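Local coordinates for protein dihydropteridine reductase (Caenorhabditis elegans, PDB 1OOE) that probably reduces quinonoid dihydropteridines to their tetrahydro form with NADH or NADPH, working as a homodimer of the short-chain dehydrogenase/reductase family, at residues A[193-197]-A[225-231]; A[154-158]-A[169-173]; A[82-88]-A[138-143]; A[29-35]-A[42-47]. All coordinates share one frame; numbering follows the deposited sequence. Where two conformers were deposited one is given.

Contact 1 (A[193-197]-A[225-231]); sequences SSWTP and TTENGTS
The loop 193-197 runs past the tip of a beta hairpin, its Ser194 CA 4.5 Å from Thr226 CA, and Gly229 N donates to Ser193 O at 3.0 Å (164°) on a lone pair in the carbonyl plane. The hairpin joins strands 221-227 and 230-235 through a type I' turn from Glu227 to Thr230, where the backbone angles of Gly229 would jam a CB against the preceding carbonyl oxygen. On the strands next to the turn, three hydroxyls form a chain: Thr226 OG1 meets Thr196 OG1 at 2.7 Å and Ser231 OG at 2.8 Å. Thr226 has its OG1 beside its own backbone N (chi1 -57°), which turns CG2 the other way, to lie 3.6 Å from both Ser193 O and Trp195 O. Thr196 OG1 also makes a weak bond to Thr177 O, in the loop after strand 169-175. A valine in place of Thr196 would probably cost Thr226 OG1 one of its two hydroxyl partners, and Thr177 O its weak bond. At the start of the same residue, Thr226 N donates to water 2 at 3.0 Å, and this water lies 2.6 Å from Ser194 O.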
loop_
_atom_site.group_PDB
_atom_site.type_symbol
_atom_site.label_atom_id
_atom_site.label_comp_id
_atom_site.label_asym_id
_atom_site.label_seq_id
_atom_site.Cartn_x
_atom_site.Cartn_y
_atom_site.Cartn_z
ATOM N N SER A 193 -0.947 29.865 14.342
ATOM C CA SER A 193 -2.292 29.714 14.882
ATOM C C SER A 193 -2.986 28.517 14.229
ATOM O O SER A 193 -4.095 28.140 14.615
ATOM C CB SER A 193 -3.114 30.984 14.646
ATOM O OG SER A 193 -3.375 31.173 13.267
ATOM N N SER A 194 -2.327 27.922 13.240
ATOM C CA SER A 194 -2.885 26.768 12.546
ATOM C C SER A 194 -1.967 25.554 12.680
ATOM O O SER A 194 -2.144 24.554 11.988
ATOM C CB SER A 194 -3.104 27.091 11.067
ATOM O OG SER A 194 -1.885 27.446 10.440
ATOM N N TRP A 195 -0.988 25.654 13.572
ATOM C CA TRP A 195 -0.040 24.569 13.811
ATOM C C TRP A 195 -0.428 23.769 15.055
ATOM O O TRP A 195 -0.685 24.346 16.109
ATOM C CB TRP A 195 1.366 25.143 13.993
ATOM C CG TRP A 195 2.010 25.599 12.717
ATOM C CD1 TRP A 195 1.381 25.987 11.567
ATOM C CD2 TRP A 195 3.415 25.704 12.462
ATOM N NE1 TRP A 195 2.310 26.318 10.608
ATOM C CE2 TRP A 195 3.565 26.156 11.131
ATOM C CE3 TRP A 195 4.562 25.459 13.228
ATOM C CZ2 TRP A 195 4.818 26.366 10.549
ATOM C CZ3 TRP A 195 5.808 25.667 12.651
ATOM C CH2 TRP A 195 5.925 26.117 11.322
ATOM N N THR A 196 -0.465 22.443 14.933
ATOM C CA THR A 196 -0.819 21.594 16.066
ATOM C C THR A 196 0.385 21.349 16.978
ATOM O O THR A 196 1.443 20.915 16.520
ATOM C CB THR A 196 -1.353 20.209 15.597
ATOM O OG1 THR A 196 -2.474 20.388 14.726
ATOM C CG2 THR A 196 -1.793 19.369 16.797
ATOM N N PRO A 197 0.244 21.645 18.281
ATOM C CA PRO A 197 1.337 21.437 19.234
ATOM C C PRO A 197 1.522 19.937 19.427
ATOM O O PRO A 197 0.544 19.185 19.420
ATOM C CB PRO A 197 0.822 22.104 20.509
ATOM C CG PRO A 197 -0.134 23.129 20.007
ATOM C CD PRO A 197 -0.853 22.397 18.909
ATOM N N THR A 225 -6.625 19.091 12.959
ATOM C CA THR A 225 -6.427 20.449 12.470
ATOM C C THR A 225 -6.408 21.473 13.602
ATOM O O THR A 225 -6.946 21.240 14.687
ATOM C CB THR A 225 -7.544 20.834 11.477
ATOM O OG1 THR A 225 -8.820 20.680 12.113
ATOM C CG2 THR A 225 -7.495 19.942 10.242
ATOM N N THR A 226 -5.779 22.612 13.342
ATOM C CA THR A 226 -5.694 23.683 14.323
ATOM C C THR A 226 -6.032 24.999 13.632
ATOM O O THR A 226 -5.497 25.303 12.569
ATOM C CB THR A 226 -4.277 23.776 14.934
ATOM O OG1 THR A 226 -3.920 22.513 15.510
ATOM C CG2 THR A 226 -4.230 24.846 16.023
ATOM N N GLU A 227 -6.940 25.762 14.231
ATOM C CA GLU A 227 -7.352 27.050 13.681
ATOM C C GLU A 227 -7.613 28.001 14.838
ATOM O O GLU A 227 -8.310 27.649 15.790
ATOM C CB GLU A 227 -8.621 26.896 12.845
ATOM C CG GLU A 227 -9.090 28.191 12.200
ATOM C CD GLU A 227 -10.389 28.026 11.440
ATOM O OE1 GLU A 227 -10.427 27.214 10.491
ATOM O OE2 GLU A 227 -11.375 28.706 11.792
ATOM N N ASN A 228 -7.054 29.204 14.755
ATOM C CA ASN A 228 -7.220 30.192 15.813
ATOM C C ASN A 228 -6.677 29.665 17.139
ATOM O O ASN A 228 -7.185 30.007 18.210
ATOM C CB ASN A 228 -8.695 30.568 15.971
ATOM C CG ASN A 228 -9.200 31.438 14.839
ATOM O OD1 ASN A 228 -9.199 31.032 13.675
ATOM N ND2 ASN A 228 -9.635 32.649 15.173
ATOM N N GLY A 229 -5.652 28.821 17.055
ATOM C CA GLY A 229 -5.034 28.264 18.247
ATOM C C GLY A 229 -5.731 27.067 18.873
ATOM O O GLY A 229 -5.232 26.492 19.843
ATOM N N THR A 230 -6.877 26.680 18.327
ATOM C CA THR A 230 -7.621 25.548 18.871
ATOM C C THR A 230 -7.494 24.315 17.977
ATOM O O THR A 230 -7.711 24.390 16.769
ATOM C CB THR A 230 -9.114 25.905 19.034
ATOM O OG1 THR A 230 -9.234 27.089 19.834
ATOM C CG2 THR A 230 -9.863 24.771 19.718
ATOM N N SER A 231 -7.148 23.178 18.573
ATOM C CA SER A 231 -6.998 21.943 17.809
ATOM C C SER A 231 -8.267 21.095 17.835
ATOM O O SER A 231 -8.975 21.048 18.839
ATOM C CB SER A 231 -5.824 21.122 18.345
ATOM O OG SER A 231 -4.596 21.804 18.151
HETATM O O HOH W 1 -5.255 29.834 12.115
HETATM O O HOH W 2 -3.746 22.654 11.162
#

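Contact 2 (A[154-158]-A[169-173]); sequences TSSLA and AVLTI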
loop_
_atom_site.group_PDB
_atom_site.type_symbol
_atom_site.label_atom_id
_atom_site.label_comp_id
_atom_site.label_asym_id
_atom_site.label_seq_id
_atom_site.Cartn_x
_atom_site.Cartn_y
_atom_site.Cartn_z
ATOM N N THR A 154 -5.142 -0.346 8.888
ATOM C CA THR A 154 -5.916 0.106 10.033
ATOM C C THR A 154 -7.308 -0.522 10.039
ATOM O O THR A 154 -7.778 -1.005 11.077
ATOM C CB THR A 154 -6.035 1.642 10.017
ATOM O OG1 THR A 154 -4.726 2.208 10.149
ATOM C CG2 THR A 154 -6.912 2.131 11.165
ATOM N N SER A 155 -7.966 -0.538 8.881
ATOM C CA SER A 155 -9.308 -1.106 8.808
ATOM C C SER A 155 -9.303 -2.610 9.049
ATOM O O SER A 155 -10.207 -3.133 9.695
ATOM C CB SER A 155 -9.980 -0.786 7.462
ATOM O OG SER A 155 -9.437 -1.533 6.386
ATOM N N SER A 156 -8.285 -3.305 8.546
ATOM C CA SER A 156 -8.200 -4.751 8.746
ATOM C C SER A 156 -7.944 -5.110 10.211
ATOM O O SER A 156 -8.518 -6.063 10.730
ATOM C CB SER A 156 -7.096 -5.349 7.870
ATOM O OG SER A 156 -7.432 -5.252 6.496
ATOM N N LEU A 157 -7.084 -4.347 10.877
ATOM C CA LEU A 157 -6.769 -4.606 12.282
ATOM C C LEU A 157 -7.954 -4.369 13.220
ATOM O O LEU A 157 -8.106 -5.068 14.231
ATOM C CB LEU A 157 -5.587 -3.738 12.727
ATOM C CG LEU A 157 -4.244 -4.011 12.044
ATOM C CD1 LEU A 157 -3.247 -2.938 12.441
ATOM C CD2 LEU A 157 -3.727 -5.392 12.432
ATOM N N ALA A 158 -8.796 -3.395 12.890
ATOM C CA ALA A 158 -9.951 -3.085 13.725
ATOM C C ALA A 158 -11.038 -4.146 13.606
ATOM O O ALA A 158 -11.891 -4.270 14.488
ATOM C CB ALA A 158 -10.515 -1.717 13.350
ATOM N N ALA A 169 -8.089 -1.364 20.757
ATOM C CA ALA A 169 -8.472 -0.461 19.679
ATOM C C ALA A 169 -7.249 -0.015 18.904
ATOM O O ALA A 169 -6.145 0.035 19.446
ATOM C CB ALA A 169 -9.190 0.762 20.248
ATOM N N VAL A 170 -7.453 0.283 17.624
ATOM C CA VAL A 170 -6.387 0.800 16.776
ATOM C C VAL A 170 -6.879 2.173 16.313
ATOM O O VAL A 170 -8.029 2.316 15.884
ATOM C CB VAL A 170 -6.102 -0.120 15.552
ATOM C CG1 VAL A 170 -7.362 -0.324 14.732
ATOM C CG2 VAL A 170 -5.002 0.485 14.699
ATOM N N LEU A 171 -6.027 3.186 16.455
ATOM C CA LEU A 171 -6.365 4.551 16.051
ATOM C C LEU A 171 -5.236 5.068 15.169
ATOM O O LEU A 171 -4.062 4.880 15.484
ATOM C CB LEU A 171 -6.532 5.453 17.283
ATOM C CG LEU A 171 -7.662 5.081 18.251
ATOM C CD1 LEU A 171 -7.682 6.066 19.413
ATOM C CD2 LEU A 171 -9.001 5.084 17.516
ATOM N N THR A 172 -5.589 5.719 14.062
ATOM C CA THR A 172 -4.588 6.226 13.125
ATOM C C THR A 172 -4.721 7.743 12.972
ATOM O O THR A 172 -5.755 8.240 12.535
ATOM C CB THR A 172 -4.745 5.509 11.762
ATOM O OG1 THR A 172 -4.407 4.122 11.921
ATOM C CG2 THR A 172 -3.835 6.118 10.707
ATOM N N ILE A 173 -3.672 8.475 13.347
ATOM C CA ILE A 173 -3.707 9.936 13.283
ATOM C C ILE A 173 -3.250 10.529 11.953
ATOM O O ILE A 173 -2.374 9.986 11.285
ATOM C CB ILE A 173 -2.864 10.567 14.419
ATOM C CG1 ILE A 173 -1.386 10.201 14.262
ATOM C CG2 ILE A 173 -3.373 10.081 15.773
ATOM C CD1 ILE A 173 -0.475 10.877 15.278
#
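Matching first torsions in Thr154 and Thr172 (chi1 -63° and -67°) put each OG1 beside its own backbone N, so that the two hydroxyls face one another across the gap between helix and strand. They meet at 2.6 Å from Thr154 OG1 to Thr172 OG1, a short hydrogen bond in which either could be the donor. The two side chains cross at a slant, and the methyl of Thr154 also rests against its partner, CG2 to Thr172 OG1 3.3 Å. One turn along the helix the contact becomes mostly apolar. Val170 has CG1 between its backbone N and carbonyl carbon, and from there this methyl reaches Ala158 CB at 3.7 Å and, more loosely, Leu157 CB at 4.3 Å, while resting against the backbone oxygen Thr154 O at 3.7 Å. The axes of segments 154-158 and 169-173 run nearly antiparallel (165°) and come within 8.3 Å, as expected of a helix in the beta-alpha-beta crossover from strand 123-128 to strand 169-175 of a Rossmann fold. Leu127 of strand 123-128 touches both threonines. Another side of the helix belongs to the dimer: Ser156 OG bonds to Thr137 N of the second subunit. An alanine at Thr154 would take away both branches and is likely to leave the buried Thr172 hydroxyl without this mate. Thr154 OG1 is bonded to Val150 O as well as to Thr172 OG1, and these two bonds satisfy a buried hydroxyl within an otherwise mainly apolar helix-strand packing.

Contact 3 (A[82-88]-A[138-143]); sequences GWAGGSA and PSMIGY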
loop_
_atom_site.group_PDB
_atom_site.type_symbol
_atom_site.label_atom_id
_atom_site.label_comp_id
_atom_site.label_asym_id
_atom_site.label_seq_id
_atom_site.Cartn_x
_atom_site.Cartn_y
_atom_site.Cartn_z
ATOM N N GLY A 82 9.570 9.123 7.134
ATOM C CA GLY A 82 9.808 10.446 6.581
ATOM C C GLY A 82 9.050 10.659 5.280
ATOM O O GLY A 82 8.011 10.041 5.058
ATOM N N TRP A 83 9.570 11.526 4.414
ATOM C CA TRP A 83 8.912 11.818 3.141
ATOM C C TRP A 83 9.858 11.882 1.941
ATOM O O TRP A 83 11.032 12.225 2.067
ATOM C CB TRP A 83 8.167 13.153 3.242
ATOM C CG TRP A 83 7.357 13.524 2.020
ATOM C CD1 TRP A 83 6.053 13.196 1.774
ATOM C CD2 TRP A 83 7.781 14.334 0.912
ATOM N NE1 TRP A 83 5.635 13.758 0.591
ATOM C CE2 TRP A 83 6.676 14.463 0.043
ATOM C CE3 TRP A 83 8.986 14.968 0.574
ATOM C CZ2 TRP A 83 6.736 15.202 -1.147
ATOM C CZ3 TRP A 83 9.045 15.706 -0.614
ATOM C CH2 TRP A 83 7.926 15.815 -1.455
ATOM N N ALA A 84 9.305 11.549 0.777
ATOM C CA ALA A 84 9.994 11.584 -0.513
ATOM C C ALA A 84 8.849 11.641 -1.522
ATOM O O ALA A 84 7.922 10.838 -1.449
ATOM C CB ALA A 84 10.836 10.321 -0.722
ATOM N N GLY A 85 8.899 12.591 -2.449
ATOM C CA GLY A 85 7.821 12.720 -3.412
ATOM C C GLY A 85 8.133 12.262 -4.818
ATOM O O GLY A 85 8.994 11.403 -5.024
ATOM N N GLY A 86 7.411 12.828 -5.783
ATOM C CA GLY A 86 7.625 12.493 -7.180
ATOM C C GLY A 86 6.439 11.896 -7.916
ATOM O O GLY A 86 5.783 10.977 -7.420
ATOM N N SER A 87 6.155 12.426 -9.104
ATOM C CA SER A 87 5.065 11.908 -9.921
ATOM C C SER A 87 5.630 10.706 -10.671
ATOM O O SER A 87 6.803 10.374 -10.511
ATOM C CB SER A 87 4.589 12.962 -10.925
ATOM O OG SER A 87 5.564 13.179 -11.933
ATOM N N ALA A 88 4.809 10.059 -11.493
ATOM C CA ALA A 88 5.271 8.897 -12.247
ATOM C C ALA A 88 6.358 9.247 -13.264
ATOM O O ALA A 88 7.143 8.385 -13.664
ATOM C CB ALA A 88 4.093 8.225 -12.950
ATOM N N PRO A 138 -0.986 12.860 -7.183
ATOM C CA PRO A 138 -0.144 12.790 -8.382
ATOM C C PRO A 138 1.285 13.334 -8.264
ATOM O O PRO A 138 2.171 12.902 -9.004
ATOM C CB PRO A 138 -0.967 13.546 -9.426
ATOM C CG PRO A 138 -1.729 14.543 -8.600
ATOM C CD PRO A 138 -2.170 13.701 -7.422
ATOM N N SER A 139 1.512 14.275 -7.349
ATOM C CA SER A 139 2.846 14.853 -7.187
ATOM C C SER A 139 3.743 14.074 -6.224
ATOM O O SER A 139 4.935 14.351 -6.125
ATOM C CB SER A 139 2.749 16.307 -6.717
ATOM O OG SER A 139 2.376 16.385 -5.352
ATOM N N MET A 140 3.163 13.107 -5.518
ATOM C CA MET A 140 3.905 12.285 -4.562
ATOM C C MET A 140 3.216 10.927 -4.486
ATOM O O MET A 140 2.726 10.512 -3.435
ATOM C CB MET A 140 3.929 12.960 -3.183
ATOM C CG MET A 140 2.571 13.465 -2.701
ATOM S SD MET A 140 2.738 14.411 -1.168
ATOM C CE MET A 140 1.224 14.002 -0.334
ATOM N N ILE A 141 3.197 10.246 -5.626
ATOM C CA ILE A 141 2.547 8.951 -5.770
ATOM C C ILE A 141 2.997 7.855 -4.807
ATOM O O ILE A 141 2.158 7.144 -4.254
ATOM C CB ILE A 141 2.668 8.468 -7.236
ATOM C CG1 ILE A 141 1.951 9.474 -8.145
ATOM C CG2 ILE A 141 2.062 7.081 -7.397
ATOM C CD1 ILE A 141 1.975 9.134 -9.632
ATOM N N GLY A 142 4.304 7.719 -4.599
ATOM C CA GLY A 142 4.805 6.696 -3.691
ATOM C C GLY A 142 4.343 6.917 -2.260
ATOM O O GLY A 142 3.891 5.985 -1.584
ATOM N N TYR A 143 4.460 8.153 -1.792
ATOM C CA TYR A 143 4.031 8.497 -0.440
ATOM C C TYR A 143 2.546 8.164 -0.320
ATOM O O TYR A 143 2.107 7.550 0.657
ATOM C CB TYR A 143 4.251 9.992 -0.192
ATOM C CG TYR A 143 3.880 10.457 1.200
ATOM C CD1 TYR A 143 4.639 10.080 2.308
ATOM C CD2 TYR A 143 2.779 11.285 1.403
ATOM C CE1 TYR A 143 4.308 10.524 3.588
ATOM C CE2 TYR A 143 2.438 11.734 2.675
ATOM C CZ TYR A 143 3.211 11.351 3.762
ATOM O OH TYR A 143 2.888 11.809 5.021
HETATM O O HOH W 3 6.219 9.931 -3.306
HETATM O O HOH W 4 6.817 8.747 -5.756
#
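Trp83 points the edge of its five-membered ring at the face of Tyr143, with CD1 3.4 Å above the middle of the phenol ring and the planes 65° apart: a T-shaped stack. The indole's own face carries Gly85 N, 3.4 Å above its plane toward the rim, and a CB on Gly85 would collide with Trp83 CZ2. At the indole edge sits the sulfur of Met140, a Met-aromatic contact in which Trp83 NE1 makes a weak hydrogen bond to Met140 SD (3.5 Å, 155°). Trp83 reaches both partners because its CG stands opposite the backbone N (chi1 -176°), extending the ring along the loop. Beside the rings, Gly86 and Met140 form a single backbone bridge: Gly86 N donates to Ser139 O at 2.9 Å, and Gly86 O receives Ile141 N at 3.2 Å from above the carbonyl plane. Waters 3 and 4 take up Tyr143 N and Gly142 N, so the first turn of the helix, with Met140 at the N-cap position, is tied to the loop directly and through water. The sequence from Tyr143 fits the YxxxK motif of the family. Helix 93-118 backs the contact, Met100 touching Ala84 and Tyr143, while Leu153 of the second subunit packs on Ile141 near the start of helix 141-158.

Contact 4 (A[29-35]-A[42-47]); sequences TVLNIDL and DSNILV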
loop_
_atom_site.group_PDB
_atom_site.type_symbol
_atom_site.label_atom_id
_atom_site.label_comp_id
_atom_site.label_asym_id
_atom_site.label_seq_id
_atom_site.Cartn_x
_atom_site.Cartn_y
_atom_site.Cartn_z
ATOM N N THR A 29 6.978 3.234 31.946
ATOM C CA THR A 29 8.270 2.698 31.539
ATOM C C THR A 29 8.145 2.787 30.026
ATOM O O THR A 29 7.116 2.395 29.476
ATOM C CB THR A 29 8.424 1.218 31.929
ATOM O OG1 THR A 29 8.378 1.091 33.355
ATOM C CG2 THR A 29 9.745 0.663 31.411
ATOM N N VAL A 30 9.166 3.299 29.348
ATOM C CA VAL A 30 9.083 3.443 27.900
ATOM C C VAL A 30 10.161 2.723 27.103
ATOM O O VAL A 30 11.357 2.854 27.366
ATOM C CB VAL A 30 9.097 4.938 27.496
ATOM C CG1 VAL A 30 8.841 5.075 26.002
ATOM C CG2 VAL A 30 8.057 5.702 28.300
ATOM N N LEU A 31 9.720 1.955 26.116
ATOM C CA LEU A 31 10.635 1.228 25.251
ATOM C C LEU A 31 10.676 1.946 23.910
ATOM O O LEU A 31 9.634 2.201 23.304
ATOM C CB LEU A 31 10.158 -0.213 25.042
ATOM C CG LEU A 31 10.154 -1.153 26.250
ATOM C CD1 LEU A 31 9.014 -0.795 27.193
ATOM C CD2 LEU A 31 10.001 -2.589 25.766
ATOM N N ASN A 32 11.882 2.283 23.458
ATOM C CA ASN A 32 12.056 2.959 22.178
ATOM C C ASN A 32 12.549 1.998 21.108
ATOM O O ASN A 32 13.435 1.178 21.354
ATOM C CB ASN A 32 13.065 4.106 22.304
ATOM C CG ASN A 32 13.526 4.628 20.949
ATOM O OD1 ASN A 32 12.741 5.197 20.194
ATOM N ND2 ASN A 32 14.801 4.422 20.634
ATOM N N ILE A 33 11.963 2.097 19.919
ATOM C CA ILE A 33 12.367 1.270 18.791
ATOM C C ILE A 33 12.727 2.254 17.682
ATOM O O ILE A 33 11.867 2.994 17.206
ATOM C CB ILE A 33 11.215 0.365 18.294
ATOM C CG1 ILE A 33 10.800 -0.619 19.392
ATOM C CG2 ILE A 33 11.655 -0.393 17.047
ATOM C CD1 ILE A 33 9.637 -1.525 19.002
ATOM N N ASP A 34 13.995 2.282 17.290
ATOM C CA ASP A 34 14.422 3.196 16.240
ATOM C C ASP A 34 15.789 2.798 15.705
ATOM O O ASP A 34 16.377 1.811 16.146
ATOM C CB ASP A 34 14.469 4.634 16.769
ATOM C CG ASP A 34 14.055 5.657 15.719
ATOM O OD1 ASP A 34 14.503 5.542 14.559
ATOM O OD2 ASP A 34 13.284 6.580 16.053
ATOM N N LEU A 35 16.288 3.579 14.753
ATOM C CA LEU A 35 17.579 3.322 14.131
ATOM C C LEU A 35 18.751 3.600 15.070
ATOM O O LEU A 35 19.880 3.179 14.812
ATOM C CB LEU A 35 17.701 4.167 12.862
ATOM C CG LEU A 35 16.651 3.866 11.789
ATOM C CD1 LEU A 35 16.695 4.933 10.704
ATOM C CD2 LEU A 35 16.900 2.490 11.198
ATOM N N ASP A 42 13.782 3.651 28.848
ATOM C CA ASP A 42 14.159 2.620 29.814
ATOM C C ASP A 42 14.769 1.424 29.096
ATOM O O ASP A 42 15.602 0.704 29.651
ATOM C CB ASP A 42 12.944 2.164 30.627
ATOM C CG ASP A 42 12.377 3.269 31.498
ATOM O OD1 ASP A 42 11.616 4.111 30.979
ATOM O OD2 ASP A 42 12.703 3.300 32.703
ATOM N N SER A 43 14.336 1.217 27.858
ATOM C CA SER A 43 14.832 0.133 27.021
ATOM C C SER A 43 14.907 0.612 25.581
ATOM O O SER A 43 14.038 1.350 25.116
ATOM C CB SER A 43 13.911 -1.087 27.100
ATOM O OG SER A 43 14.096 -1.784 28.317
ATOM N N ASN A 44 15.959 0.199 24.885
ATOM C CA ASN A 44 16.148 0.576 23.494
ATOM C C ASN A 44 16.257 -0.645 22.596
ATOM O O ASN A 44 17.078 -1.536 22.827
ATOM C CB ASN A 44 17.400 1.445 23.345
ATOM C CG ASN A 44 17.139 2.900 23.683
ATOM O OD1 ASN A 44 16.447 3.605 22.944
ATOM N ND2 ASN A 44 17.682 3.358 24.806
ATOM N N ILE A 45 15.408 -0.678 21.576
ATOM C CA ILE A 45 15.387 -1.756 20.599
ATOM C C ILE A 45 16.059 -1.174 19.359
ATOM O O ILE A 45 15.580 -0.189 18.796
ATOM C CB ILE A 45 13.936 -2.164 20.256
ATOM C CG1 ILE A 45 13.180 -2.547 21.536
ATOM C CG2 ILE A 45 13.938 -3.308 19.254
ATOM C CD1 ILE A 45 13.806 -3.672 22.324
ATOM N N LEU A 46 17.167 -1.779 18.943
ATOM C CA LEU A 46 17.918 -1.288 17.791
ATOM C C LEU A 46 17.474 -1.855 16.452
ATOM O O LEU A 46 17.423 -3.069 16.261
ATOM C CB LEU A 46 19.411 -1.569 17.985
ATOM C CG LEU A 46 20.343 -1.039 16.892
ATOM C CD1 LEU A 46 20.262 0.479 16.845
ATOM C CD2 LEU A 46 21.767 -1.485 17.175
ATOM N N VAL A 47 17.176 -0.958 15.517
ATOM C CA VAL A 47 16.747 -1.354 14.186
ATOM C C VAL A 47 17.878 -1.133 13.185
ATOM O O VAL A 47 18.449 -0.044 13.113
ATOM C CB VAL A 47 15.524 -0.534 13.724
ATOM C CG1 VAL A 47 15.072 -1.005 12.350
ATOM C CG2 VAL A 47 14.395 -0.665 14.734
HETATM O O HOH W 5 20.764 1.186 13.169
#
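Asn32 and Asn44 meet with their amide planes 77° apart, yet the bond between them is well formed: Asn32 ND2 donates to Asn44 OD1 at 3.0 Å (159°), the oxygen lying close to the plane of the Asn32 amide and the donor almost in line with the Asn44 C=O bond. Asn44 OD1 also accepts from Asn38 N, so it links the strand pair to the loop between them. On the reverse face Ile33 and Ile45 lie side by side and point the same way, Ile33 CG1 3.6 Å from Ile45 CB. The other branch of Ile33 slants against Val47, CG2 to Val47 CG2 3.6 Å. At the far end Thr29 and Asp42 cross near a right angle; with its CG beside the backbone N (chi1 -65°), Asp42 brings OD1 over to take Val30 N at 3.1 Å, met from above the carboxylate plane. Between these groups runs a parallel ladder, with Asn32 N bonded to Ser43 O at 2.9 Å and Asn32 O receiving Ile45 N at 2.7 Å. Helix 53-68 covers the isoleucine face, and helix 14-25 meets Asn32 from the opposite one. Asp34 OD2 accepts from Lys12 N, in what looks like the glycine-rich turn of the Rossmann type. Strand 43-46 is the outermost of this Rossmann sheet within the chain, and Asp34, ending strand 28-34, is an acidic residue of the kind that in many SDR enzymes favours NADH, though this one probably accepts NADPH too.

In the fold
Along the chain contact 4 comes first, then contact 3, contact 2 and contact 1, each closed before the next opens. Contacts 4, 2 and 1 all reach the one mixed sheet: contact 4 pairs the outermost parallel strand with its neighbour, contact 2 lays a helix on strand 169-175, and contact 1 lies at the hairpin on the other border. The centres of contacts 4 and 1 are about 31 Å apart, those of 2 and 4 about 23 Å, on opposite sides of the chain's centre. Contacts 2 and 3 share helix 141-158, their centres about 24 Å apart, and both touch the second subunit, so this helix connects sheet, loop 82-88 and dimer.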